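PDB 4OQJ: PKS from Streptomyces albus, which probably catalyses decarboxylative carbon-carbon bond formation on carrier-protein-bound acyl chains, as a ketosynthase of the polyketide synthase that makes oxazolomycin. Local coordinates for residues Ala24-Ala29 with Glu119-Asp124; Cys113-Leu118 with Tyr178-Cys183; Gln130-Tyr135 with Cys212-Ala217. All coordinates share one frame; numbering follows the deposited sequence.

Contact 1 (Ala24-Ala29 with Glu119-Asp124); sequences AVIGLA and ERAGYD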
loop_
_atom_site.group_PDB
_atom_site.type_symbol
_atom_site.label_atom_id
_atom_site.label_comp_id
_atom_site.label_asym_id
_atom_site.label_seq_id
_atom_site.Cartn_x
_atom_site.Cartn_y
_atom_site.Cartn_z
ATOM N N ALA A 24 13.317 -14.169 4.073
ATOM C CA ALA A 24 12.863 -15.322 4.840
ATOM C C ALA A 24 11.442 -15.146 5.364
ATOM O O ALA A 24 11.064 -14.063 5.811
ATOM C CB ALA A 24 13.797 -15.581 6.001
ATOM N N VAL A 25 10.656 -16.216 5.301
ATOM C CA VAL A 25 9.423 -16.308 6.066
ATOM C C VAL A 25 9.772 -16.925 7.410
ATOM O O VAL A 25 10.118 -18.105 7.462
ATOM C CB VAL A 25 8.378 -17.161 5.358
ATOM C CG1 VAL A 25 7.105 -17.227 6.174
ATOM C CG2 VAL A 25 8.101 -16.597 3.964
ATOM N N ILE A 26 9.711 -16.144 8.488
ATOM C CA ILE A 26 10.184 -16.636 9.779
ATOM C C ILE A 26 9.059 -16.979 10.724
ATOM O O ILE A 26 9.301 -17.483 11.813
ATOM C CB ILE A 26 11.107 -15.639 10.470
ATOM C CG1 ILE A 26 10.391 -14.310 10.747
ATOM C CG2 ILE A 26 12.375 -15.431 9.635
ATOM C CD1 ILE A 26 11.206 -13.395 11.652
ATOM N N GLY A 27 7.829 -16.721 10.310
ATOM C CA GLY A 27 6.675 -17.103 11.098
ATOM C C GLY A 27 5.430 -16.968 10.244
ATOM O O GLY A 27 5.475 -16.344 9.189
ATOM N N LEU A 28 4.330 -17.567 10.684
ATOM C CA LEU A 28 3.081 -17.468 9.942
ATOM C C LEU A 28 1.950 -17.990 10.786
ATOM O O LEU A 28 2.173 -18.666 11.785
ATOM C CB LEU A 28 3.150 -18.221 8.606
ATOM C CG LEU A 28 3.491 -19.720 8.579
ATOM C CD1 LEU A 28 2.318 -20.575 8.991
ATOM C CD2 LEU A 28 3.939 -20.109 7.177
ATOM N N ALA A 29 0.732 -17.630 10.402
ATOM C CA ALA A 29 -0.455 -18.057 11.118
ATOM C C ALA A 29 -1.663 -17.977 10.198
ATOM O O ALA A 29 -1.673 -17.223 9.226
ATOM C CB ALA A 29 -0.671 -17.205 12.354
ATOM N N GLU A 119 4.214 -14.683 17.541
ATOM C CA GLU A 119 4.507 -15.757 18.476
ATOM C C GLU A 119 5.216 -16.938 17.811
ATOM O O GLU A 119 6.182 -17.454 18.343
ATOM C CB GLU A 119 3.227 -16.247 19.136
ATOM C CG GLU A 119 2.838 -15.484 20.373
ATOM C CD GLU A 119 1.704 -16.177 21.094
ATOM O OE1 GLU A 119 0.741 -16.592 20.401
ATOM O OE2 GLU A 119 1.779 -16.312 22.338
ATOM N N ARG A 120 4.722 -17.391 16.664
ATOM C CA ARG A 120 5.344 -18.532 16.013
ATOM C C ARG A 120 6.738 -18.161 15.529
ATOM O O ARG A 120 7.641 -18.998 15.562
ATOM C CB ARG A 120 4.471 -19.039 14.854
ATOM C CG ARG A 120 5.056 -20.202 14.097
ATOM C CD ARG A 120 3.980 -20.953 13.330
ATOM N NE ARG A 120 3.044 -21.653 14.217
ATOM C CZ ARG A 120 1.831 -21.214 14.561
ATOM N NH1 ARG A 120 1.063 -21.944 15.367
ATOM N NH2 ARG A 120 1.362 -20.061 14.099
ATOM N N ALA A 121 6.923 -16.909 15.112
ATOM C CA ALA A 121 8.246 -16.419 14.712
ATOM C C ALA A 121 9.208 -16.343 15.891
ATOM O O ALA A 121 10.421 -16.486 15.718
ATOM C CB ALA A 121 8.133 -15.054 14.054
ATOM N N GLY A 122 8.664 -16.125 17.088
ATOM C CA GLY A 122 9.461 -16.071 18.299
ATOM C C GLY A 122 9.819 -14.653 18.732
ATOM O O GLY A 122 10.747 -14.482 19.514
ATOM N N TYR A 123 9.076 -13.652 18.254
ATOM C CA TYR A 123 9.360 -12.250 18.585
ATOM C C TYR A 123 8.213 -11.579 19.340
ATOM O O TYR A 123 7.065 -11.600 18.903
ATOM C CB TYR A 123 9.685 -11.449 17.316
ATOM C CG TYR A 123 11.068 -11.753 16.795
ATOM C CD1 TYR A 123 11.284 -12.807 15.896
ATOM C CD2 TYR A 123 12.164 -11.033 17.238
ATOM C CE1 TYR A 123 12.557 -13.106 15.444
ATOM C CE2 TYR A 123 13.440 -11.336 16.807
ATOM C CZ TYR A 123 13.630 -12.364 15.908
ATOM O OH TYR A 123 14.904 -12.645 15.490
ATOM N N ASP A 124 8.548 -11.031 20.502
ATOM C CA ASP A 124 7.654 -10.187 21.290
ATOM C C ASP A 124 7.964 -8.724 20.956
ATOM O O ASP A 124 8.983 -8.181 21.399
ATOM C CB ASP A 124 7.840 -10.459 22.792
ATOM C CG ASP A 124 7.038 -9.517 23.672
ATOM O OD1 ASP A 124 6.173 -8.776 23.132
ATOM O OD2 ASP A 124 7.272 -9.525 24.912
HETATM O O HOH W 1 11.392 -17.897 13.732
#
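Gly27 and Ala121 bring strand 24-29 and the end of helix 105-121 to a CA-CA distance of 4.0 Å, a strand-on-helix contact inside the thiolase fold of the ketosynthase. The helix stops here in a Schellman motif: Gly122, with positive phi, is its C-prime residue, and beyond it the side chain of Tyr123 points toward the strand.

The apolar part has two sites. Ala121 CB sits over the backbone of Gly27, 3.9 Å from its CA; with no side chain on Gly27 the methyl can come this close, and the place of a beta carbon is already taken by Ala121 CB. One residue earlier, Ile26 CG1 lies between its own backbone N and carbonyl carbon (chi1 61°). CG1 thereby meets Ala121 CB, while CD1 goes on to touch CE1 of Tyr123 at 4.0 Å, the two side chains crossing at about a right angle. The phenol hydroxyl is hydrogen-bonded to Asp276 and Lys266, and the ring also makes a cation-pi contact with Arg691.

Polar contacts serve strand carbonyls. Ala121 CA lies 3.3 Å from Ile26 O in a CA-H...O contact. Ile26 O also accepts a hydrogen bond from a water that donates to Ala121 O as well, so one solvent molecule bridges strand and helix terminus. Within the sheet strand 23-31 pairs with strand 259-267, where Val264 hydrogen-bonds to the backbones of Ile26 and Gly27.

Arg120 supplies the direct hydrogen bond. Its CG is anti to the backbone N (chi1 179°); CD lies 3.3 Å from Leu28 O, and the bend at chi3 then turns NE. The guanidinium passes Ala29 CB at its edge, and NH2 donates to Leu28 O over 2.8 Å; NH2 lies in the plane of the carbonyl, and Leu28 O stands 18° out of the guanidinium plane.

Contact 2 (Cys113-Leu118 with Tyr178-Cys183); sequences CAYEAL and YKLNLC. With K (potassium ion), chain B.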
loop_
_atom_site.group_PDB
_atom_site.type_symbol
_atom_site.label_atom_id
_atom_site.label_comp_id
_atom_site.label_asym_id
_atom_site.label_seq_id
_atom_site.Cartn_x
_atom_site.Cartn_y
_atom_site.Cartn_z
ATOM N N CYS A 113 -4.637 -13.112 14.723
ATOM C CA CYS A 113 -3.788 -13.879 13.793
ATOM C C CYS A 113 -2.345 -13.314 13.711
ATOM O O CYS A 113 -1.368 -14.066 13.662
ATOM C CB CYS A 113 -4.414 -13.899 12.400
ATOM S SG CYS A 113 -3.592 -15.050 11.257
ATOM N N ALA A 114 -2.222 -11.991 13.696
ATOM C CA ALA A 114 -0.909 -11.345 13.673
ATOM C C ALA A 114 -0.124 -11.643 14.948
ATOM O O ALA A 114 1.080 -11.899 14.896
ATOM C CB ALA A 114 -1.062 -9.834 13.490
ATOM N N TYR A 115 -0.807 -11.586 16.085
ATOM C CA TYR A 115 -0.225 -11.965 17.362
ATOM C C TYR A 115 0.333 -13.387 17.262
ATOM O O TYR A 115 1.472 -13.632 17.637
ATOM C CB TYR A 115 -1.281 -11.846 18.462
ATOM C CG TYR A 115 -0.816 -12.016 19.906
ATOM C CD1 TYR A 115 -0.437 -13.255 20.406
ATOM C CD2 TYR A 115 -0.834 -10.938 20.786
ATOM C CE1 TYR A 115 -0.048 -13.406 21.743
ATOM C CE2 TYR A 115 -0.459 -11.072 22.106
ATOM C CZ TYR A 115 -0.065 -12.304 22.584
ATOM O OH TYR A 115 0.304 -12.423 23.904
ATOM N N GLU A 116 -0.469 -14.311 16.736
ATOM C CA GLU A 116 -0.044 -15.700 16.578
ATOM C C GLU A 116 1.161 -15.817 15.661
ATOM O O GLU A 116 2.051 -16.620 15.928
ATOM C CB GLU A 116 -1.176 -16.568 16.014
ATOM C CG GLU A 116 -2.285 -16.912 17.002
ATOM C CD GLU A 116 -3.497 -17.578 16.319
ATOM O OE1 GLU A 116 -3.629 -17.447 15.080
ATOM O OE2 GLU A 116 -4.317 -18.226 17.022
ATOM N N ALA A 117 1.183 -15.042 14.571
ATOM C CA ALA A 117 2.286 -15.134 13.613
ATOM C C ALA A 117 3.604 -14.699 14.249
ATOM O O ALA A 117 4.648 -15.324 14.024
ATOM C CB ALA A 117 1.999 -14.306 12.371
ATOM N N LEU A 118 3.559 -13.636 15.041
ATOM C CA LEU A 118 4.752 -13.142 15.732
ATOM C C LEU A 118 5.180 -14.127 16.821
ATOM O O LEU A 118 6.365 -14.396 16.992
ATOM C CB LEU A 118 4.497 -11.759 16.325
ATOM C CG LEU A 118 4.513 -10.647 15.274
ATOM C CD1 LEU A 118 3.782 -9.426 15.762
ATOM C CD2 LEU A 118 5.953 -10.315 14.928
ATOM N N TYR A 178 -0.760 -0.507 16.899
ATOM C CA TYR A 178 -0.953 0.087 18.215
ATOM C C TYR A 178 -1.035 -0.965 19.323
ATOM O O TYR A 178 -0.503 -0.776 20.422
ATOM C CB TYR A 178 -2.220 0.943 18.233
ATOM C CG TYR A 178 -2.502 1.513 19.596
ATOM C CD1 TYR A 178 -1.647 2.460 20.149
ATOM C CD2 TYR A 178 -3.605 1.095 20.345
ATOM C CE1 TYR A 178 -1.871 2.987 21.406
ATOM C CE2 TYR A 178 -3.848 1.627 21.623
ATOM C CZ TYR A 178 -2.963 2.571 22.139
ATOM O OH TYR A 178 -3.150 3.108 23.388
ATOM N N LYS A 179 -1.694 -2.078 19.043
ATOM C CA LYS A 179 -1.927 -3.071 20.082
ATOM C C LYS A 179 -0.786 -4.066 20.220
ATOM O O LYS A 179 -0.631 -4.656 21.285
ATOM C CB LYS A 179 -3.225 -3.816 19.809
ATOM C CG LYS A 179 -4.466 -2.981 20.020
ATOM C CD LYS A 179 -4.628 -2.592 21.474
ATOM C CE LYS A 179 -5.910 -1.824 21.671
ATOM N NZ LYS A 179 -6.099 -1.479 23.098
ATOM N N LEU A 180 -0.005 -4.265 19.152
ATOM C CA LEU A 180 1.144 -5.182 19.193
ATOM C C LEU A 180 2.506 -4.476 19.330
ATOM O O LEU A 180 3.513 -5.131 19.559
ATOM C CB LEU A 180 1.172 -6.058 17.943
ATOM C CG LEU A 180 -0.064 -6.932 17.681
ATOM C CD1 LEU A 180 0.241 -7.961 16.601
ATOM C CD2 LEU A 180 -0.533 -7.622 18.950
ATOM N N ASN A 181 2.517 -3.150 19.186
ATOM C CA ASN A 181 3.733 -2.298 19.167
ATOM C C ASN A 181 4.603 -2.479 17.920
ATOM O O ASN A 181 5.789 -2.801 18.008
ATOM C CB ASN A 181 4.611 -2.515 20.404
ATOM C CG ASN A 181 5.626 -1.383 20.592
ATOM O OD1 ASN A 181 5.306 -0.212 20.384
ATOM N ND2 ASN A 181 6.853 -1.726 20.971
ATOM N N LEU A 182 4.019 -2.223 16.757
ATOM C CA LEU A 182 4.741 -2.289 15.492
ATOM C C LEU A 182 5.003 -0.847 15.084
ATOM O O LEU A 182 4.051 -0.082 14.905
ATOM C CB LEU A 182 3.920 -3.040 14.436
ATOM C CG LEU A 182 3.289 -4.352 14.889
ATOM C CD1 LEU A 182 2.594 -5.041 13.741
ATOM C CD2 LEU A 182 4.338 -5.278 15.521
ATOM N N CYS A 183 6.275 -0.467 14.973
ATOM C CA CYS A 183 6.661 0.920 14.724
ATOM C C CYS A 183 7.156 1.173 13.303
ATOM O O CYS A 183 7.546 2.295 12.964
ATOM C CB CYS A 183 7.738 1.339 15.717
ATOM S SG CYS A 183 7.160 1.207 17.413
HETATM K K K B . -0.755 2.302 24.848
HETATM O O HOH W 2 -1.347 -0.118 23.139
HETATM O O HOH W 3 -3.034 3.224 26.872
HETATM O O HOH W 4 1.488 3.073 26.929
HETATM O O HOH W 5 0.544 0.228 26.350
#
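Leu180, the last helical residue of 171-180, pushes its side chain against helix 105-121 between Ala114, Tyr115 and Leu118. From CB, which points at the opposing helix, CG is set anti to the carbonyl carbon and beside the backbone N (chi1 -59°), and the two methyls then part. CD1 lies 3.9 Å from Ala114 CB and equally far from Leu118 CD1, and is also close to the backbone N of Tyr115. CD2 turns to the Tyr115 ring and touches CD2 there at 3.8 Å, approaching obliquely. One isobutyl group therefore spans residues from successive turns of the helix, i and i+4, together with the aromatic residue between them.

Leu118 CD1 has a second neighbour, Leu182 CD2 at 4.2 Å, beyond the turn at Asn181, whose positive phi of 70° ends the helix. Ala114 and Leu118 also pack on Leu216 of strand 214-221, and Tyr115 meets Phe699 edge-to-face.

At the N-terminal end of 178-183, Tyr178 OH binds a potassium ion at 2.9 Å, alongside four waters; one of the waters also donates to Tyr178 O. Asn181, at the turn, hydrogen-bonds to Ser292 of the second subunit.

No hydrogen bond joins 113-118 to 178-183; they meet through methyl and ring packing. The contact is therefore a buried apolar one, while the potassium ion is bound at the subunit interface by Tyr178 and by the carbonyl oxygens of Ser292 and Lys294 of the second subunit.

Contact 3 (Gln130-Tyr135 with Cys212-Ala217); sequences QRIGVY and CTMALA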
loop_
_atom_site.group_PDB
_atom_site.type_symbol
_atom_site.label_atom_id
_atom_site.label_comp_id
_atom_site.label_asym_id
_atom_site.label_seq_id
_atom_site.Cartn_x
_atom_site.Cartn_y
_atom_site.Cartn_z
ATOM N N GLN A 130 13.933 -4.251 17.235
ATOM C CA GLN A 130 13.473 -4.525 15.875
ATOM C C GLN A 130 12.425 -3.495 15.466
ATOM O O GLN A 130 11.635 -3.044 16.286
ATOM C CB GLN A 130 12.918 -5.957 15.763
ATOM C CG GLN A 130 11.603 -6.199 16.494
ATOM C CD GLN A 130 11.750 -6.163 18.006
ATOM O OE1 GLN A 130 12.447 -6.997 18.587
ATOM N NE2 GLN A 130 11.103 -5.188 18.649
ATOM N N ARG A 131 12.442 -3.109 14.197
ATOM C CA ARG A 131 11.431 -2.220 13.657
ATOM C C ARG A 131 10.529 -3.029 12.726
ATOM O O ARG A 131 10.971 -3.506 11.686
ATOM C CB ARG A 131 12.071 -1.040 12.933
ATOM C CG ARG A 131 11.070 -0.122 12.283
ATOM C CD ARG A 131 11.620 1.278 12.097
ATOM N NE ARG A 131 11.104 2.180 13.120
ATOM C CZ ARG A 131 10.879 3.479 12.946
ATOM N NH1 ARG A 131 11.134 4.059 11.778
ATOM N NH2 ARG A 131 10.395 4.204 13.948
ATOM N N ILE A 132 9.280 -3.209 13.141
ATOM C CA ILE A 132 8.357 -4.122 12.482
ATOM C C ILE A 132 7.226 -3.358 11.791
ATOM O O ILE A 132 6.455 -2.651 12.456
ATOM C CB ILE A 132 7.726 -5.107 13.487
ATOM C CG1 ILE A 132 8.809 -5.766 14.347
ATOM C CG2 ILE A 132 6.876 -6.122 12.740
ATOM C CD1 ILE A 132 8.287 -6.785 15.340
ATOM N N GLY A 133 7.137 -3.512 10.472
ATOM C CA GLY A 133 6.071 -2.942 9.673
ATOM C C GLY A 133 4.914 -3.908 9.507
ATOM O O GLY A 133 5.025 -5.093 9.840
ATOM N N VAL A 134 3.795 -3.409 8.998
ATOM C CA VAL A 134 2.656 -4.260 8.708
ATOM C C VAL A 134 1.857 -3.749 7.518
ATOM O O VAL A 134 1.452 -2.567 7.460
ATOM C CB VAL A 134 1.716 -4.419 9.953
ATOM C CG1 VAL A 134 1.304 -3.084 10.527
ATOM C CG2 VAL A 134 0.492 -5.274 9.601
ATOM N N TYR A 135 1.639 -4.651 6.563
ATOM C CA TYR A 135 0.814 -4.406 5.388
ATOM C C TYR A 135 -0.337 -5.406 5.375
ATOM O O TYR A 135 -0.127 -6.612 5.340
ATOM C CB TYR A 135 1.654 -4.520 4.110
ATOM C CG TYR A 135 2.696 -3.435 4.011
ATOM C CD1 TYR A 135 3.944 -3.558 4.619
ATOM C CD2 TYR A 135 2.409 -2.253 3.343
ATOM C CE1 TYR A 135 4.888 -2.519 4.530
ATOM C CE2 TYR A 135 3.329 -1.239 3.251
ATOM C CZ TYR A 135 4.556 -1.365 3.841
ATOM O OH TYR A 135 5.435 -0.299 3.717
ATOM N N CYS A 212 12.057 -0.941 7.495
ATOM C CA CYS A 212 11.905 -1.818 8.658
ATOM C C CYS A 212 12.823 -3.038 8.578
ATOM O O CYS A 212 13.408 -3.312 7.537
ATOM C CB CYS A 212 10.447 -2.281 8.800
ATOM S SG CYS A 212 9.742 -2.991 7.329
ATOM N N THR A 213 12.939 -3.772 9.683
ATOM C CA THR A 213 13.815 -4.953 9.733
ATOM C C THR A 213 12.995 -6.245 9.717
ATOM O O THR A 213 13.505 -7.305 9.358
ATOM C CB THR A 213 14.739 -4.912 10.969
ATOM O OG1 THR A 213 13.974 -5.010 12.175
ATOM C CG2 THR A 213 15.536 -3.603 10.986
HETATM N N MSE A 214 11.722 -6.144 10.079
HETATM C CA MSE A 214 10.767 -7.237 9.926
HETATM C C MSE A 214 9.453 -6.660 9.458
HETATM O O MSE A 214 9.198 -5.475 9.651
HETATM C CB MSE A 214 10.547 -7.992 11.242
HETATM C CG MSE A 214 11.663 -8.913 11.673
HETATM SE SE MSE A 214 11.450 -9.436 13.563
HETATM C CE MSE A 214 9.592 -9.874 13.579
ATOM N N ALA A 215 8.604 -7.488 8.859
ATOM C CA ALA A 215 7.301 -7.008 8.410
ATOM C C ALA A 215 6.261 -8.110 8.452
ATOM O O ALA A 215 6.554 -9.253 8.101
ATOM C CB ALA A 215 7.411 -6.439 6.996
ATOM N N LEU A 216 5.057 -7.772 8.905
ATOM C CA LEU A 216 3.903 -8.641 8.713
ATOM C C LEU A 216 3.187 -8.305 7.422
ATOM O O LEU A 216 3.086 -7.135 7.036
ATOM C CB LEU A 216 2.908 -8.529 9.865
ATOM C CG LEU A 216 3.186 -9.449 11.043
ATOM C CD1 LEU A 216 4.214 -8.820 11.952
ATOM C CD2 LEU A 216 1.921 -9.757 11.782
ATOM N N ALA A 217 2.672 -9.336 6.769
ATOM C CA ALA A 217 1.803 -9.170 5.616
ATOM C C ALA A 217 0.662 -10.149 5.767
ATOM O O ALA A 217 0.879 -11.314 6.096
ATOM C CB ALA A 217 2.558 -9.407 4.310
#
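Ile132 and Met214, a selenomethionine, lie side by side and point the same way, with Ile132 CD1 3.8 Å from Met214 CE. Leu216 extends this apolar face of the sheet: its CD1 meets Ile132 CG2 at 3.9 Å, and its CB touches CG2 of Val134. Leu118 of helix 105-121 packs on Met214. On the other face lie Tyr135, Ala215 and Ala217, against helix 195-209; the Tyr135 hydroxyl bonds to Ser206. Gly133 also belongs to that face, where a beta carbon would press on the sulphur of Cys212.

Between the faces runs a parallel ladder: Met214 O accepts from Gly133 N, Gly133 O from Leu216 N at 2.8 Å, and Leu216 O from Tyr135 N at 2.9 Å.

At the polar edge Arg131 O is gripped twice, by Thr213 N at 2.8 Å, in the carbonyl plane, and by Met214 N, tilted 30° from it. Thr213 OG1 accepts from Arg131 N at 3.2 Å. The Arg131 guanidinium makes a salt bridge to Glu311 of the second subunit. The pair belongs to a mixed sheet running 186-190, 132-138, 214-221, 259-267, 23-31, with 259-267 antiparallel to its neighbours and helices on both faces, as in the thiolase fold.

Helix 105-121 ties the three contacts together. Contact 1 holds its C-terminal end, contact 2 the preceding turns, and the two meet where Ala29 CB packs 3.5 Å from Cys113 O and where Tyr123 N lies 3.1 Å from Leu118 O, a probable hydrogen bond. Contact 3 lies on the same sheet as strand 23-31, with strand 259-267 between; Tyr123 CG of contact 1 comes 4.0 Å from Met214 SE of contact 3. Contacts 2 and 3 also touch: Leu182 CB is 3.2 Å from Ile132 O, and their centres stand about 10 Å apart. Both reach the second subunit, contact 2 through the potassium site and contact 3 through Arg131, whereas contact 1 stays within its own chain.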